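Local atomic coordinates of uncharacterized protein Atu1656 (Agrobacterium tumefaciens, PDB entry 2OJH), a protein that is of unknown function but belongs to the TolB family and folds as a six-bladed beta-propeller. Residues G135-D139 against G140-T144; S157-I160 against D161-V164; T213-A216 against Y217-F221. One frame throughout, in Å; residues are numbered along the deposited sequence.

Interaction 1: G135-D139 against G140-T144; sequences GWSPD and GKSFT
Asp-139 folds its carboxylate back over the turn to meet the backbone of Lys-141, just before strand 142-149. With CG set between its backbone N and carbonyl carbon (chi1 66°), OD1 receives Lys-141 N at 3.1 Å from above the carboxylate plane. Ser-137 OG donates to the same OD1 at 2.6 Å, nearly along its C-O bond, and in turn accepts Ser-142 N at 3.0 Å. A water that donates to Asp-139 OD1 and also bonds Ser-142 OG adds to this network, which restrains the carboxylate from turning. The Lys-141 chain crosses Asp-139 at about a right angle, and its NZ stays 4.1 Å from OD2, beyond a salt bridge. On the face shared with Phe-143, Trp-136, in one of two modelled conformers, brings the edge of its indole to the turn: NE1 donates to Gly-140 O at 2.8 Å; the oxygen lies in the indole plane, while NE1 stands above the plane of the carbonyl. Ser-137 O accepts Gly-140 N at 2.7 Å across a type I turn, and Gly-140 takes a positive phi (73°). Gly-135 pairs with Thr-144 beyond it. The Trp-Ser-Pro-Asp-Gly turn, joining antiparallel strands 131-136 and 142-149, is the hallmark of the WD40-like propeller repeat found in TolB proteins.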
loop_
_atom_site.group_PDB
_atom_site.type_symbol
_atom_site.label_atom_id
_atom_site.label_comp_id
_atom_site.label_asym_id
_atom_site.label_seq_id
_atom_site.Cartn_x
_atom_site.Cartn_y
_atom_site.Cartn_z
ATOM N N GLY A 135 2.929 5.520 1.909
ATOM C CA GLY A 135 4.120 5.031 2.658
ATOM C C GLY A 135 4.600 5.998 3.734
ATOM O O GLY A 135 4.512 7.223 3.543
ATOM N N TRP A 136 5.099 5.466 4.854
ATOM C CA TRP A 136 5.678 6.281 5.923
ATOM C C TRP A 136 7.203 6.228 5.840
ATOM O O TRP A 136 7.771 5.152 5.680
ATOM C CB TRP A 136 5.243 5.770 7.302
ATOM C CG TRP A 136 4.962 6.846 8.321
ATOM C CD1 TRP A 136 5.821 7.794 8.783
ATOM C CD2 TRP A 136 3.723 7.055 9.008
ATOM N NE1 TRP A 136 5.190 8.598 9.713
ATOM C CE2 TRP A 136 3.897 8.162 9.862
ATOM C CE3 TRP A 136 2.475 6.416 8.975
ATOM C CZ2 TRP A 136 2.873 8.635 10.685
ATOM C CZ3 TRP A 136 1.455 6.885 9.795
ATOM C CH2 TRP A 136 1.659 7.986 10.634
ATOM N N SER A 137 7.864 7.380 5.985
ATOM C CA SER A 137 9.328 7.432 5.937
ATOM C C SER A 137 9.901 6.594 7.087
ATOM O O SER A 137 9.322 6.562 8.190
ATOM C CB SER A 137 9.846 8.876 5.967
ATOM O OG SER A 137 9.725 9.436 7.247
ATOM N N PRO A 138 11.022 5.878 6.839
ATOM C CA PRO A 138 11.650 5.091 7.898
ATOM C C PRO A 138 11.853 5.859 9.210
ATOM O O PRO A 138 11.672 5.283 10.285
ATOM C CB PRO A 138 12.992 4.696 7.275
ATOM C CG PRO A 138 12.646 4.567 5.817
ATOM C CD PRO A 138 11.749 5.737 5.569
ATOM N N ASP A 139 12.210 7.141 9.141
ATOM C CA ASP A 139 12.403 7.920 10.370
ATOM C C ASP A 139 11.093 8.440 10.990
ATOM O O ASP A 139 11.125 9.173 11.977
ATOM C CB ASP A 139 13.428 9.059 10.169
ATOM C CG ASP A 139 12.955 10.159 9.194
ATOM O OD1 ASP A 139 11.809 10.135 8.692
ATOM O OD2 ASP A 139 13.757 11.081 8.917
ATOM N N GLY A 140 9.963 8.089 10.372
ATOM C CA GLY A 140 8.632 8.483 10.840
ATOM C C GLY A 140 8.209 9.936 10.645
ATOM O O GLY A 140 7.068 10.294 10.951
ATOM N N LYS A 141 9.111 10.776 10.147
ATOM C CA LYS A 141 8.864 12.218 10.095
ATOM C C LYS A 141 8.083 12.662 8.849
ATOM O O LYS A 141 7.523 13.760 8.808
ATOM C CB LYS A 141 10.189 12.981 10.184
ATOM C CG LYS A 141 11.001 12.709 11.444
ATOM C CD LYS A 141 12.155 13.708 11.521
ATOM C CE LYS A 141 12.990 13.550 12.790
ATOM N NZ LYS A 141 13.813 12.292 12.782
ATOM N N SER A 142 8.032 11.804 7.834
ATOM C CA SER A 142 7.427 12.196 6.566
ATOM C C SER A 142 6.588 11.043 6.021
ATOM O O SER A 142 6.733 9.913 6.468
ATOM C CB SER A 142 8.516 12.529 5.543
ATOM O OG SER A 142 9.248 13.670 5.931
ATOM N N PHE A 143 5.682 11.340 5.096
ATOM C CA PHE A 143 5.002 10.267 4.369
ATOM C C PHE A 143 4.881 10.602 2.899
ATOM O O PHE A 143 5.045 11.754 2.480
ATOM C CB PHE A 143 3.639 9.923 4.981
ATOM C CG PHE A 143 2.641 11.078 4.979
ATOM C CD1 PHE A 143 1.889 11.369 3.848
ATOM C CD2 PHE A 143 2.459 11.862 6.126
ATOM C CE1 PHE A 143 0.970 12.426 3.836
ATOM C CE2 PHE A 143 1.540 12.925 6.119
ATOM C CZ PHE A 143 0.798 13.199 4.970
ATOM N N THR A 144 4.627 9.586 2.092
ATOM C CA THR A 144 4.547 9.790 0.665
ATOM C C THR A 144 3.159 9.371 0.176
ATOM O O THR A 144 2.487 8.537 0.822
ATOM C CB THR A 144 5.685 9.030 -0.046
ATOM O OG1 THR A 144 5.691 9.344 -1.442
ATOM C CG2 THR A 144 5.536 7.511 0.143
HETATM O O HOH W 1 11.590 12.231 7.007
HETATM O O HOH W 2 13.204 9.311 14.092
#

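Interaction 2: S157-I160 against D161-V164; sequences SMDI and DSGV
Asp-159 and Ser-162 form the tight part of this turn. The carboxylate swings forward because CG stands opposite the backbone N (chi1 177°), which lets OD1 take Ser-162 N at 2.8 Å, nearly along its own C-O bond. Ser-162 OG lies 3.2 Å from the same Asp-159 OD1, so backbone N and hydroxyl of the serine both gather at one oxygen. The backbone carbonyl of Asp-159 takes part as well: its O accepts Gly-163 N at 2.8 Å, almost end-on, and Ser-162 N only weakly. Ser-162 OG, itself set between backbone N and carbonyl carbon (chi1 77°), accepts Val-164 N at 3.1 Å, an ST turn that steers the chain back. The whole is the hairpin connection between strands 152-159 and 165-167, the third and fourth strands of a four-stranded propeller blade, and Gly-163 turns the corner with a positive phi (80°). Packing continues on the buried side, where the bent end of selenomethionine Met-158 lies along the backbone of Gly-163, CE 3.4 Å from Gly-163 O, while its side chain also touches Phe-143 and Tyr-145 of the adjoining strand. The mouth of the hairpin is slacker: Asp-159 N bonds Val-164 O only weakly, at 3.4 Å, backed by a CA-H...O contact from Met-158. Toward solvent lie the Val-164 side chain, no closer than 5.2 Å to the residues 157-160, and Asp-161, modelled in two conformers. The CB of Ile-160 is directed away from residues 161-164, and its side chain packs on Phe-143.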
loop_
_atom_site.group_PDB
_atom_site.type_symbol
_atom_site.label_atom_id
_atom_site.label_comp_id
_atom_site.label_asym_id
_atom_site.label_seq_id
_atom_site.Cartn_x
_atom_site.Cartn_y
_atom_site.Cartn_z
ATOM N N SER A 157 5.505 14.062 -1.225
ATOM C CA SER A 157 5.787 13.708 0.141
ATOM C C SER A 157 5.430 14.894 1.031
ATOM O O SER A 157 5.341 16.032 0.559
ATOM C CB SER A 157 7.255 13.308 0.311
ATOM O OG SER A 157 8.099 14.404 0.032
HETATM N N MSE A 158 5.172 14.631 2.298
HETATM C CA MSE A 158 4.867 15.711 3.219
HETATM C C MSE A 158 5.652 15.497 4.479
HETATM O O MSE A 158 5.805 14.370 4.933
HETATM C CB MSE A 158 3.364 15.781 3.518
HETATM C CG MSE A 158 2.993 16.704 4.694
HETATM SE SE MSE A 158 1.095 17.101 4.700
HETATM C CE MSE A 158 0.899 17.906 2.951
ATOM N N ASP A 159 6.158 16.597 5.023
ATOM C CA ASP A 159 6.737 16.628 6.346
ATOM C C ASP A 159 5.588 16.819 7.342
ATOM O O ASP A 159 4.855 17.806 7.289
ATOM C CB ASP A 159 7.766 17.771 6.407
ATOM C CG ASP A 159 8.380 17.937 7.782
ATOM O OD1 ASP A 159 7.728 18.561 8.651
ATOM O OD2 ASP A 159 9.513 17.445 7.990
ATOM N N ILE A 160 5.427 15.860 8.238
ATOM C CA ILE A 160 4.303 15.850 9.175
ATOM C C ILE A 160 4.239 17.064 10.118
ATOM O O ILE A 160 3.152 17.623 10.333
ATOM C CB ILE A 160 4.276 14.533 9.973
ATOM C CG1 ILE A 160 3.994 13.360 9.036
ATOM C CG2 ILE A 160 3.223 14.557 11.053
ATOM C CD1 ILE A 160 4.251 12.053 9.706
ATOM N N ASP A 161 5.390 17.472 10.642
ATOM C CA ASP A 161 5.463 18.600 11.564
ATOM C C ASP A 161 5.209 19.967 10.915
ATOM O O ASP A 161 4.641 20.851 11.556
ATOM C CB ASP A 161 6.795 18.584 12.319
ATOM C CG ASP A 161 6.821 17.556 13.447
ATOM O OD1 ASP A 161 5.756 17.005 13.808
ATOM O OD2 ASP A 161 7.919 17.300 13.985
ATOM N N SER A 162 5.609 20.135 9.653
ATOM C CA SER A 162 5.459 21.432 8.964
ATOM C C SER A 162 4.220 21.522 8.070
ATOM O O SER A 162 3.707 22.620 7.805
ATOM C CB SER A 162 6.711 21.781 8.153
ATOM O OG SER A 162 6.747 21.039 6.945
ATOM N N GLY A 163 3.741 20.381 7.604
ATOM C CA GLY A 163 2.627 20.362 6.677
ATOM C C GLY A 163 3.009 20.667 5.236
ATOM O O GLY A 163 2.137 20.734 4.363
ATOM N N VAL A 164 4.302 20.836 4.970
ATOM C CA VAL A 164 4.767 21.233 3.635
ATOM C C VAL A 164 4.728 20.094 2.632
ATOM O O VAL A 164 5.295 19.024 2.870
ATOM C CB VAL A 164 6.201 21.845 3.671
ATOM C CG1 VAL A 164 6.773 21.979 2.251
ATOM C CG2 VAL A 164 6.202 23.198 4.380
#

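Interaction 3: T213-A216 against Y217-F221; sequences TDSA and YGDWF
Thr-213 and Ser-215 both donate their hydroxyl protons to one oxygen of Asp-219. The side chains of Thr-213 and Asp-219 approach from opposite directions, and OG1 of Thr-213 meets OD2 of Asp-219 at 2.8 Å on the anti lone pair, the one pointing away from OD1. Ser-215 OG arrives at 2.6 Å from Asp-219 OD2 on the syn side, 31° out of the carboxylate plane, so the two donors approach the oxygen from different sides. Both hydroxyls sit between their backbone N and carbonyl carbon (chi1 62° and 53°), which turns them inward across the bend. Ser-215 OG has a further, weak role as acceptor of Tyr-217 N at 3.4 Å. At the tip of the bend the peptide of Ala-216 lies obliquely against the phenol of Tyr-217, with Ala-216 O 3.5 Å from CD1.

A second shell fixes these groups. Ser-235 OG hydrogen-bonds the other carboxylate oxygen, OD1, so that hydroxyls serve both oxygens of this buried aspartate and would be expected to stabilise its negative charge. Thr-213 OG1 also accepts Ile-199 N, and Ser-215 N bonds Gln-198 OE1, which ties the loop to strand 198-203. Farther along, the backbone of Asp-219 is hydrogen-bonded to that of Met-197, just before strand 198-203. The bend is thus the crossing between consecutive propeller blades: it leaves the sheet edge at strand 209-211, and strand 217-224 opens the next four-stranded sheet beside strand 230-237, with strand 198-203 of the preceding blade packed against Asp-219.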
loop_
_atom_site.group_PDB
_atom_site.type_symbol
_atom_site.label_atom_id
_atom_site.label_comp_id
_atom_site.label_asym_id
_atom_site.label_seq_id
_atom_site.Cartn_x
_atom_site.Cartn_y
_atom_site.Cartn_z
ATOM N N THR A 213 11.244 -1.938 -13.306
ATOM C CA THR A 213 10.779 -3.070 -14.135
ATOM C C THR A 213 10.694 -2.697 -15.613
ATOM O O THR A 213 10.437 -1.544 -15.971
ATOM C CB THR A 213 9.431 -3.667 -13.669
ATOM O OG1 THR A 213 8.391 -2.675 -13.750
ATOM C CG2 THR A 213 9.527 -4.170 -12.253
ATOM N N ASP A 214 10.925 -3.696 -16.469
ATOM C CA ASP A 214 10.762 -3.560 -17.895
ATOM C C ASP A 214 10.124 -4.891 -18.261
ATOM O O ASP A 214 10.832 -5.860 -18.495
ATOM C CB ASP A 214 12.132 -3.424 -18.540
ATOM C CG ASP A 214 12.064 -3.022 -19.996
ATOM O OD1 ASP A 214 11.019 -3.240 -20.652
ATOM O OD2 ASP A 214 13.074 -2.477 -20.484
ATOM N N SER A 215 8.791 -4.953 -18.196
ATOM C CA SER A 215 8.068 -6.224 -18.297
ATOM C C SER A 215 6.987 -6.148 -19.349
ATOM O O SER A 215 6.673 -5.060 -19.841
ATOM C CB SER A 215 7.427 -6.610 -16.958
ATOM O OG SER A 215 6.615 -5.554 -16.435
ATOM N N ALA A 216 6.421 -7.308 -19.683
ATOM C CA ALA A 216 5.198 -7.374 -20.461
ATOM C C ALA A 216 3.935 -7.222 -19.602
ATOM O O ALA A 216 2.853 -7.610 -20.025
ATOM C CB ALA A 216 5.133 -8.699 -21.243
ATOM N N TYR A 217 4.047 -6.647 -18.415
ATOM C CA TYR A 217 2.868 -6.552 -17.543
ATOM C C TYR A 217 2.663 -5.135 -17.083
ATOM O O TYR A 217 3.514 -4.285 -17.321
ATOM C CB TYR A 217 3.039 -7.428 -16.298
ATOM C CG TYR A 217 3.238 -8.887 -16.623
ATOM C CD1 TYR A 217 2.243 -9.615 -17.282
ATOM C CD2 TYR A 217 4.423 -9.534 -16.288
ATOM C CE1 TYR A 217 2.423 -10.945 -17.593
ATOM C CE2 TYR A 217 4.614 -10.889 -16.594
ATOM C CZ TYR A 217 3.604 -11.580 -17.246
ATOM O OH TYR A 217 3.772 -12.913 -17.581
ATOM N N GLY A 218 1.514 -4.883 -16.454
ATOM C CA GLY A 218 1.312 -3.656 -15.670
ATOM C C GLY A 218 1.603 -3.963 -14.203
ATOM O O GLY A 218 0.940 -4.804 -13.588
ATOM N N ASP A 219 2.573 -3.248 -13.635
ATOM C CA ASP A 219 3.198 -3.645 -12.387
ATOM C C ASP A 219 2.708 -2.607 -11.430
ATOM O O ASP A 219 2.763 -1.411 -11.742
ATOM C CB ASP A 219 4.738 -3.611 -12.545
ATOM C CG ASP A 219 5.275 -4.706 -13.476
ATOM O OD1 ASP A 219 4.638 -5.766 -13.569
ATOM O OD2 ASP A 219 6.357 -4.527 -14.079
ATOM N N TRP A 220 2.212 -3.044 -10.262
ATOM C CA TRP A 220 1.465 -2.162 -9.394
ATOM C C TRP A 220 1.843 -2.440 -7.938
ATOM O O TRP A 220 2.334 -3.525 -7.599
ATOM C CB TRP A 220 -0.037 -2.447 -9.586
ATOM C CG TRP A 220 -0.690 -1.723 -10.775
ATOM C CD1 TRP A 220 -0.770 -2.142 -12.083
ATOM C CD2 TRP A 220 -1.343 -0.464 -10.710
ATOM N NE1 TRP A 220 -1.455 -1.187 -12.842
ATOM C CE2 TRP A 220 -1.795 -0.143 -11.996
ATOM C CE3 TRP A 220 -1.566 0.457 -9.658
ATOM C CZ2 TRP A 220 -2.470 1.055 -12.269
ATOM C CZ3 TRP A 220 -2.228 1.637 -9.939
ATOM C CH2 TRP A 220 -2.685 1.918 -11.222
ATOM N N PHE A 221 1.600 -1.484 -7.063
ATOM C CA PHE A 221 1.761 -1.723 -5.642
ATOM C C PHE A 221 3.163 -2.183 -5.181
ATOM O O PHE A 221 3.264 -3.169 -4.436
ATOM C CB PHE A 221 0.709 -2.739 -5.125
ATOM C CG PHE A 221 -0.637 -2.637 -5.792
ATOM C CD1 PHE A 221 -1.410 -1.457 -5.696
ATOM C CD2 PHE A 221 -1.142 -3.727 -6.504
ATOM C CE1 PHE A 221 -2.655 -1.353 -6.359
ATOM C CE2 PHE A 221 -2.396 -3.646 -7.160
ATOM C CZ PHE A 221 -3.153 -2.460 -7.090
#

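Interactions 1, 2 and 3 follow one another along the chain without overlap. The first two share a blade: the hairpin 135-144 joins its first and second strands, 157-164 its third and fourth, and their centres lie 10 Å apart. They touch through neighbouring strands 142-149 and 152-159, where Phe-143 O and Met-158 N, and Lys-141 O and Ile-160 N, are probably hydrogen-bonded. Interaction 3 stands apart, its centre 25 Å from that of interaction 1 and 30 Å from that of interaction 2, where the chain passes between two later sheets. Together they sample turns within a blade and a link between blades, the connections from which the propeller is built.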